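Local coordinates for fimbrial structural subunit (Actinomyces naeslundii, PDB 3QDH), which builds the shaft of type 2 fimbriae and, through it, mediates adhesion to streptococci and host cells during oral biofilm development, at residues Y41-L46 / E140-P145; T55-T60 / Q81-T86. All coordinates share one frame; numbering follows the deposited sequence.

Contact 1 (Y41-L46 / E140-P145); sequences YKYFQL and EPPANP
On the outer side of the N-terminal Ig-like (CnaA-type) domain of this fragment, a proline-rich linker that follows strand 118-131 lies across the side chains of strand 39-49. The tight part is a CH-pi contact between Tyr-43 and Pro-141. The CA of Pro-141 sits 3.9 Å from the centroid of the Tyr-43 ring, only 10° off the ring normal, so this backbone carbon, not the whole pyrrolidine, stands over the centre of one face. Tyr-43 presents that face with its CG held between the backbone N and the carbonyl carbon (chi1 51°), and CB of Pro-141 meets the CD1 side of the ring. Ile-126 and Asp-128 of strand 118-131 also touch the tyrosine. Along the strand, Gln-45, its CG anti to the backbone N (chi1 -179°), stretches out to the pyrrolidine of Pro-141 and meets it at about a right angle.

Toward the solvent the packing thins: Glu-140 turns its CB away from the strand, remains exposed and adds little contact surface. No hydrogen bond joins the two segments. Arg-47, farther along the same strand, hydrogen-bonds through NH2 to the O of Pro-142 and through NH1 to the O of Ala-143. At the phenol end Pro-142 crosses the tyrosine at about a right angle, its CD 3.4 Å from CZ of Tyr-43.

Contact 2 (T55-T60 / Q81-T86); sequences TAVTAT and QTVTVT
Val-83 is the main bump, and its two methyl groups straddle the backbone around Thr-58. With its CG1 anti to the backbone N (chi1 -176°), Val-83 presses that methyl against the peptide that follows Thr-58, Val-83 CG1 lying 3.6 Å from Thr-58 C. CG2 enters from the Val-57 side and meets CG2 of Val-57 at 3.6 Å, the two valines crossing obliquely. Beyond this pair CB of Ala-59 is a small knob set in the hollow between CG1 of Val-83 and CG2 of Val-85, 3.8 Å from each. This is face-to-face packing in a beta-sandwich, with strand 57-64 in one sheet and strand 82-87 in the other; the short segments run nearly parallel, 25° apart, and no hydrogen bond passes between them. Phe-107 of strand 102-111 packs against both Ala-59 and Val-83, continuing the apolar layer. At the end of the interface the Gln-81 chain bends at chi2 (-66°) and brings its amide back beside Val-57, where NE2 donates hydrogen bonds to the backbone oxygens of Leu-50 and Leu-54. The branches of Val-57 divide between the two ends of Gln-81: CG1 lies 4.0 Å from its NE2 and CG2 3.7 Å from its O.

The centres of contact 1 and contact 2 are 15 Å apart, on the same side of the chain's centre, and the two meet in one sheet, where strands 39-49 and 82-87 are antiparallel neighbours. A probable hydrogen bond, Leu-46 O to Val-85 N at 2.8 Å, joins them directly. Both segments of contact 2 fall between those of contact 1 in the sequence. On its outer side the linker 140-145 covers a patch of this sheet, and on its inner side strand 82-87 packs against strand 57-64. That linker precedes strand 154-165, which leads into the C-terminal domain, so contact 1 lays part of the interdomain connection against the domain whose core contact 2 helps form.

Contact 1 (Y41-L46 / E140-P145)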
ATOM      1  N   TYR A  41      19.805  10.974  23.063  1.00 12.40           N
ATOM      2  CA  TYR A  41      19.545  11.240  21.638  1.00 12.21           C
ATOM      3  C   TYR A  41      19.753  12.708  21.267  1.00 12.08           C
ATOM      4  O   TYR A  41      19.234  13.608  21.931  1.00 11.63           O
ATOM      5  CB  TYR A  41      18.122  10.841  21.236  1.00 11.91           C
ATOM      6  CG  TYR A  41      17.896   9.347  21.283  1.00 12.41           C
ATOM      7  CD1 TYR A  41      18.455   8.503  20.320  1.00 12.05           C
ATOM      8  CD2 TYR A  41      17.127   8.779  22.303  1.00 14.03           C
ATOM      9  CE1 TYR A  41      18.248   7.116  20.372  1.00 14.41           C
ATOM     10  CE2 TYR A  41      16.905   7.402  22.357  1.00 14.97           C
ATOM     11  CZ  TYR A  41      17.473   6.582  21.396  1.00 13.76           C
ATOM     12  OH  TYR A  41      17.259   5.231  21.488  1.00 14.44           O
ATOM     13  N   LYS A  42      20.505  12.927  20.191  1.00 12.12           N
ATOM     14  CA  LYS A  42      20.558  14.230  19.532  1.00 12.32           C
ATOM     15  C   LYS A  42      19.325  14.340  18.657  1.00 11.81           C
ATOM     16  O   LYS A  42      18.747  15.426  18.488  1.00 10.84           O
ATOM     17  CB  LYS A  42      21.805  14.343  18.652  1.00 13.12           C
ATOM     18  CG  LYS A  42      23.152  14.317  19.389  1.00 15.64           C
ATOM     19  CD  LYS A  42      24.264  14.405  18.332  1.00 20.21           C
ATOM     20  CE  LYS A  42      25.578  13.875  18.831  1.00 23.37           C
ATOM     21  NZ  LYS A  42      26.611  13.900  17.746  1.00 25.45           N
ATOM     22  N   TYR A  43      18.925  13.203  18.086  1.00 10.94           N
ATOM     23  CA  TYR A  43      17.728  13.135  17.267  1.00 11.12           C
ATOM     24  C   TYR A  43      17.357  11.676  17.023  1.00 10.30           C
ATOM     25  O   TYR A  43      18.156  10.783  17.269  1.00 11.23           O
ATOM     26  CB  TYR A  43      17.909  13.889  15.915  1.00 10.84           C
ATOM     27  CG  TYR A  43      19.157  13.476  15.164  1.00 11.15           C
ATOM     28  CD1 TYR A  43      19.159  12.354  14.327  1.00 11.77           C
ATOM     29  CD2 TYR A  43      20.341  14.219  15.289  1.00 11.69           C
ATOM     30  CE1 TYR A  43      20.348  11.955  13.667  1.00 13.11           C
ATOM     31  CE2 TYR A  43      21.515  13.845  14.630  1.00 12.42           C
ATOM     32  CZ  TYR A  43      21.510  12.718  13.825  1.00 13.79           C
ATOM     33  OH  TYR A  43      22.670  12.368  13.174  1.00 14.03           O
ATOM     34  N   PHE A  44      16.136  11.458  16.556  1.00  9.99           N
ATOM     35  CA  PHE A  44      15.636  10.130  16.197  1.00 10.45           C
ATOM     36  C   PHE A  44      14.525  10.319  15.165  1.00 10.61           C
ATOM     37  O   PHE A  44      13.487  10.907  15.458  1.00 11.10           O
ATOM     38  CB  PHE A  44      15.128   9.377  17.453  1.00  9.87           C
ATOM     39  CG  PHE A  44      14.783   7.924  17.202  1.00 10.89           C
ATOM     40  CD1 PHE A  44      15.468   6.906  17.867  1.00 12.58           C
ATOM     41  CD2 PHE A  44      13.772   7.584  16.318  1.00 11.67           C
ATOM     42  CE1 PHE A  44      15.152   5.551  17.629  1.00 14.17           C
ATOM     43  CE2 PHE A  44      13.447   6.233  16.070  1.00 13.62           C
ATOM     44  CZ  PHE A  44      14.128   5.226  16.730  1.00 12.01           C
ATOM     45  N   GLN A  45      14.743   9.823  13.947  1.00 10.80           N
ATOM     46  CA  GLN A  45      13.811  10.049  12.847  1.00 10.70           C
ATOM     47  C   GLN A  45      13.588   8.769  12.056  1.00 11.40           C
ATOM     48  O   GLN A  45      14.550   8.078  11.725  1.00 10.98           O
ATOM     49  CB  GLN A  45      14.369  11.137  11.911  1.00 11.15           C
ATOM     50  CG  GLN A  45      13.484  11.508  10.696  1.00 11.04           C
ATOM     51  CD  GLN A  45      14.170  12.524   9.794  1.00 12.66           C
ATOM     52  OE1 GLN A  45      13.946  13.740   9.901  1.00 14.02           O
ATOM     53  NE2 GLN A  45      15.034  12.034   8.925  1.00 11.91           N
ATOM     54  N   LEU A  46      12.325   8.467  11.745  1.00 11.74           N
ATOM     55  CA  LEU A  46      12.008   7.435  10.766  1.00 12.43           C
ATOM     56  C   LEU A  46      11.794   8.129   9.413  1.00 12.71           C
ATOM     57  O   LEU A  46      11.059   9.118   9.315  1.00 12.45           O
ATOM     58  CB  LEU A  46      10.761   6.642  11.179  1.00 12.46           C
ATOM     59  CG  LEU A  46      10.809   5.844  12.505  1.00 13.11           C
ATOM     60  CD1 LEU A  46       9.419   5.299  12.836  1.00 14.73           C
ATOM     61  CD2 LEU A  46      11.854   4.721  12.474  1.00 13.78           C
ATOM     62  N   GLU A 140      18.542  19.113  14.463  1.00 20.14           N
ATOM     63  CA  GLU A 140      17.901  18.699  13.219  1.00 21.40           C
ATOM     64  C   GLU A 140      18.680  17.519  12.645  1.00 21.82           C
ATOM     65  O   GLU A 140      19.911  17.596  12.520  1.00 21.69           O
ATOM     66  CB  GLU A 140      17.853  19.847  12.206  1.00 21.87           C
ATOM     67  CG  GLU A 140      17.167  19.483  10.881  1.00 24.32           C
ATOM     68  CD  GLU A 140      17.093  20.642   9.889  1.00 29.20           C
ATOM     69  OE1 GLU A 140      17.834  21.634  10.054  1.00 30.58           O
ATOM     70  OE2 GLU A 140      16.287  20.555   8.936  1.00 31.54           O
ATOM     71  N   PRO A 141      17.978  16.415  12.320  1.00 22.13           N
ATOM     72  CA  PRO A 141      18.662  15.288  11.689  1.00 22.72           C
ATOM     73  C   PRO A 141      19.306  15.720  10.359  1.00 23.47           C
ATOM     74  O   PRO A 141      18.771  16.597   9.678  1.00 23.26           O
ATOM     75  CB  PRO A 141      17.532  14.286  11.414  1.00 22.39           C
ATOM     76  CG  PRO A 141      16.402  14.694  12.261  1.00 22.27           C
ATOM     77  CD  PRO A 141      16.529  16.181  12.460  1.00 22.21           C
ATOM     78  N   PRO A 142      20.442  15.110   9.988  1.00 24.13           N
ATOM     79  CA  PRO A 142      21.083  15.512   8.723  1.00 24.51           C
ATOM     80  C   PRO A 142      20.241  15.135   7.498  1.00 24.83           C
ATOM     81  O   PRO A 142      19.558  14.111   7.508  1.00 24.43           O
ATOM     82  CB  PRO A 142      22.412  14.747   8.724  1.00 24.24           C
ATOM     83  CG  PRO A 142      22.254  13.637   9.711  1.00 24.95           C
ATOM     84  CD  PRO A 142      21.159  14.019  10.677  1.00 24.26           C
ATOM     85  N   ALA A 143      20.292  15.961   6.457  1.00 25.20           N
ATOM     86  CA  ALA A 143      19.533  15.702   5.233  1.00 25.92           C
ATOM     87  C   ALA A 143      20.053  14.474   4.483  1.00 26.23           C
ATOM     88  O   ALA A 143      19.277  13.733   3.884  1.00 26.51           O
ATOM     89  CB  ALA A 143      19.550  16.936   4.316  1.00 26.21           C
ATOM     90  N   ASN A 144      21.363  14.260   4.540  1.00 26.88           N
ATOM     91  CA  ASN A 144      22.020  13.208   3.756  1.00 27.83           C
ATOM     92  C   ASN A 144      23.073  12.419   4.548  1.00 27.54           C
ATOM     93  O   ASN A 144      24.254  12.429   4.186  1.00 27.90           O
ATOM     94  CB  ASN A 144      22.668  13.813   2.493  1.00 28.41           C
ATOM     95  CG  ASN A 144      21.661  14.517   1.581  1.00 30.42           C
ATOM     96  OD1 ASN A 144      21.711  15.741   1.411  1.00 33.45           O
ATOM     97  ND2 ASN A 144      20.747  13.751   0.991  1.00 31.80           N
ATOM     98  N   PRO A 145      22.659  11.717   5.631  1.00 27.20           N
ATOM     99  CA  PRO A 145      23.639  10.917   6.367  1.00 26.64           C
ATOM    100  C   PRO A 145      24.196   9.812   5.481  1.00 26.29           C
ATOM    101  O   PRO A 145      23.494   9.331   4.587  1.00 26.30           O
ATOM    102  CB  PRO A 145      22.804  10.294   7.489  1.00 26.64           C
ATOM    103  CG  PRO A 145      21.438  10.201   6.912  1.00 26.64           C
ATOM    104  CD  PRO A 145      21.288  11.470   6.115  1.00 26.99           C
TER

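Contact 2 (T55-T60 / Q81-T86)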
ATOM      1  N   THR A  55       1.132   8.563  -4.365  1.00 23.24           N
ATOM      2  CA  THR A  55       0.927   9.998  -4.263  1.00 23.63           C
ATOM      3  C   THR A  55       0.337  10.372  -2.899  1.00 23.44           C
ATOM      4  O   THR A  55      -0.158   9.503  -2.161  1.00 23.52           O
ATOM      5  CB  THR A  55       0.040  10.518  -5.426  1.00 23.58           C
ATOM      6  OG1 THR A  55       0.315  11.903  -5.655  1.00 25.20           O
ATOM      7  CG2 THR A  55      -1.441  10.313  -5.137  1.00 23.74           C
ATOM      8  N   ALA A  56       0.391  11.669  -2.587  1.00 23.34           N
ATOM      9  CA  ALA A  56      -0.072  12.208  -1.309  1.00 23.07           C
ATOM     10  C   ALA A  56       0.547  11.433  -0.138  1.00 22.79           C
ATOM     11  O   ALA A  56      -0.141  11.065   0.815  1.00 23.11           O
ATOM     12  CB  ALA A  56      -1.613  12.201  -1.238  1.00 23.33           C
ATOM     13  N   VAL A  57       1.854  11.197  -0.225  1.00 22.25           N
ATOM     14  CA  VAL A  57       2.548  10.334   0.729  1.00 21.58           C
ATOM     15  C   VAL A  57       2.676  10.993   2.102  1.00 21.01           C
ATOM     16  O   VAL A  57       2.875  12.203   2.198  1.00 21.41           O
ATOM     17  CB  VAL A  57       3.919   9.843   0.201  1.00 21.20           C
ATOM     18  CG1 VAL A  57       3.727   9.055  -1.110  1.00 21.44           C
ATOM     19  CG2 VAL A  57       4.896  10.992  -0.004  1.00 21.66           C
ATOM     20  N   THR A  58       2.549  10.184   3.146  1.00 20.59           N
ATOM     21  CA  THR A  58       2.559  10.667   4.522  1.00 19.93           C
ATOM     22  C   THR A  58       2.817   9.494   5.462  1.00 19.71           C
ATOM     23  O   THR A  58       3.135   8.374   5.014  1.00 19.44           O
ATOM     24  CB  THR A  58       1.219  11.422   4.881  1.00 20.16           C
ATOM     25  OG1 THR A  58       1.391  12.197   6.078  1.00 19.53           O
ATOM     26  CG2 THR A  58       0.041  10.451   5.031  1.00 20.00           C
ATOM     27  N   ALA A  59       2.711   9.757   6.760  1.00 18.68           N
ATOM     28  CA  ALA A  59       2.802   8.730   7.773  1.00 18.33           C
ATOM     29  C   ALA A  59       1.721   8.950   8.826  1.00 18.52           C
ATOM     30  O   ALA A  59       1.390  10.093   9.146  1.00 18.11           O
ATOM     31  CB  ALA A  59       4.194   8.730   8.412  1.00 17.75           C
ATOM     32  N   THR A  60       1.170   7.849   9.333  1.00 19.01           N
ATOM     33  CA  THR A  60       0.167   7.869  10.405  1.00 19.78           C
ATOM     34  C   THR A  60       0.523   6.846  11.484  1.00 19.10           C
ATOM     35  O   THR A  60       1.503   6.108  11.347  1.00 18.74           O
ATOM     36  CB  THR A  60      -1.248   7.513   9.881  1.00 20.04           C
ATOM     37  OG1 THR A  60      -1.246   6.171   9.372  1.00 22.67           O
ATOM     38  CG2 THR A  60      -1.694   8.476   8.790  1.00 20.89           C
ATOM     39  N   GLN A  81       8.864  13.084  -2.290  1.00 20.57           N
ATOM     40  CA  GLN A  81       8.391  11.733  -1.976  1.00 19.94           C
ATOM     41  C   GLN A  81       8.871  11.256  -0.596  1.00 19.58           C
ATOM     42  O   GLN A  81       8.514  10.158  -0.152  1.00 19.26           O
ATOM     43  CB  GLN A  81       8.823  10.732  -3.062  1.00 20.15           C
ATOM     44  CG  GLN A  81       8.060  10.870  -4.391  1.00 20.10           C
ATOM     45  CD  GLN A  81       6.593  10.521  -4.265  1.00 20.50           C
ATOM     46  OE1 GLN A  81       5.742  11.406  -4.282  1.00 22.88           O
ATOM     47  NE2 GLN A  81       6.286   9.232  -4.120  1.00 20.76           N
ATOM     48  N   THR A  82       9.656  12.089   0.085  1.00 18.81           N
ATOM     49  CA  THR A  82      10.300  11.668   1.336  1.00 18.69           C
ATOM     50  C   THR A  82       9.476  12.073   2.569  1.00 18.27           C
ATOM     51  O   THR A  82       9.268  13.260   2.834  1.00 17.93           O
ATOM     52  CB  THR A  82      11.754  12.191   1.426  1.00 18.99           C
ATOM     53  OG1 THR A  82      12.467  11.828   0.238  1.00 19.70           O
ATOM     54  CG2 THR A  82      12.475  11.607   2.644  1.00 19.51           C
ATOM     55  N   VAL A  83       8.992  11.072   3.300  1.00 16.97           N
ATOM     56  CA  VAL A  83       8.238  11.299   4.534  1.00 16.40           C
ATOM     57  C   VAL A  83       9.167  11.113   5.734  1.00 15.93           C
ATOM     58  O   VAL A  83       9.972  10.191   5.757  1.00 15.52           O
ATOM     59  CB  VAL A  83       7.027  10.344   4.629  1.00 16.40           C
ATOM     60  CG1 VAL A  83       6.181  10.653   5.861  1.00 16.32           C
ATOM     61  CG2 VAL A  83       6.184  10.449   3.357  1.00 16.63           C
ATOM     62  N   THR A  84       9.070  12.011   6.716  1.00 15.46           N
ATOM     63  CA  THR A  84       9.844  11.885   7.941  1.00 14.96           C
ATOM     64  C   THR A  84       8.936  11.964   9.171  1.00 14.49           C
ATOM     65  O   THR A  84       7.941  12.707   9.178  1.00 14.35           O
ATOM     66  CB  THR A  84      10.972  12.951   8.068  1.00 15.29           C
ATOM     67  OG1 THR A  84      10.421  14.267   7.983  1.00 16.03           O
ATOM     68  CG2 THR A  84      12.059  12.773   6.995  1.00 15.69           C
ATOM     69  N   VAL A  85       9.277  11.160  10.176  1.00 13.78           N
ATOM     70  CA  VAL A  85       8.648  11.211  11.494  1.00 13.20           C
ATOM     71  C   VAL A  85       9.796  11.545  12.430  1.00 13.09           C
ATOM     72  O   VAL A  85      10.688  10.725  12.666  1.00 12.75           O
ATOM     73  CB  VAL A  85       8.024   9.856  11.897  1.00 13.38           C
ATOM     74  CG1 VAL A  85       7.430   9.944  13.340  1.00 12.64           C
ATOM     75  CG2 VAL A  85       6.983   9.426  10.876  1.00 12.68           C
ATOM     76  N   THR A  86       9.790  12.770  12.931  1.00 12.53           N
ATOM     77  CA  THR A  86      10.926  13.288  13.661  1.00 12.19           C
ATOM     78  C   THR A  86      10.470  13.532  15.082  1.00 12.01           C
ATOM     79  O   THR A  86       9.510  14.273  15.315  1.00 12.49           O
ATOM     80  CB  THR A  86      11.441  14.604  13.012  1.00 12.78           C
ATOM     81  OG1 THR A  86      11.744  14.366  11.630  1.00 14.76           O
ATOM     82  CG2 THR A  86      12.688  15.097  13.712  1.00 12.25           C
TER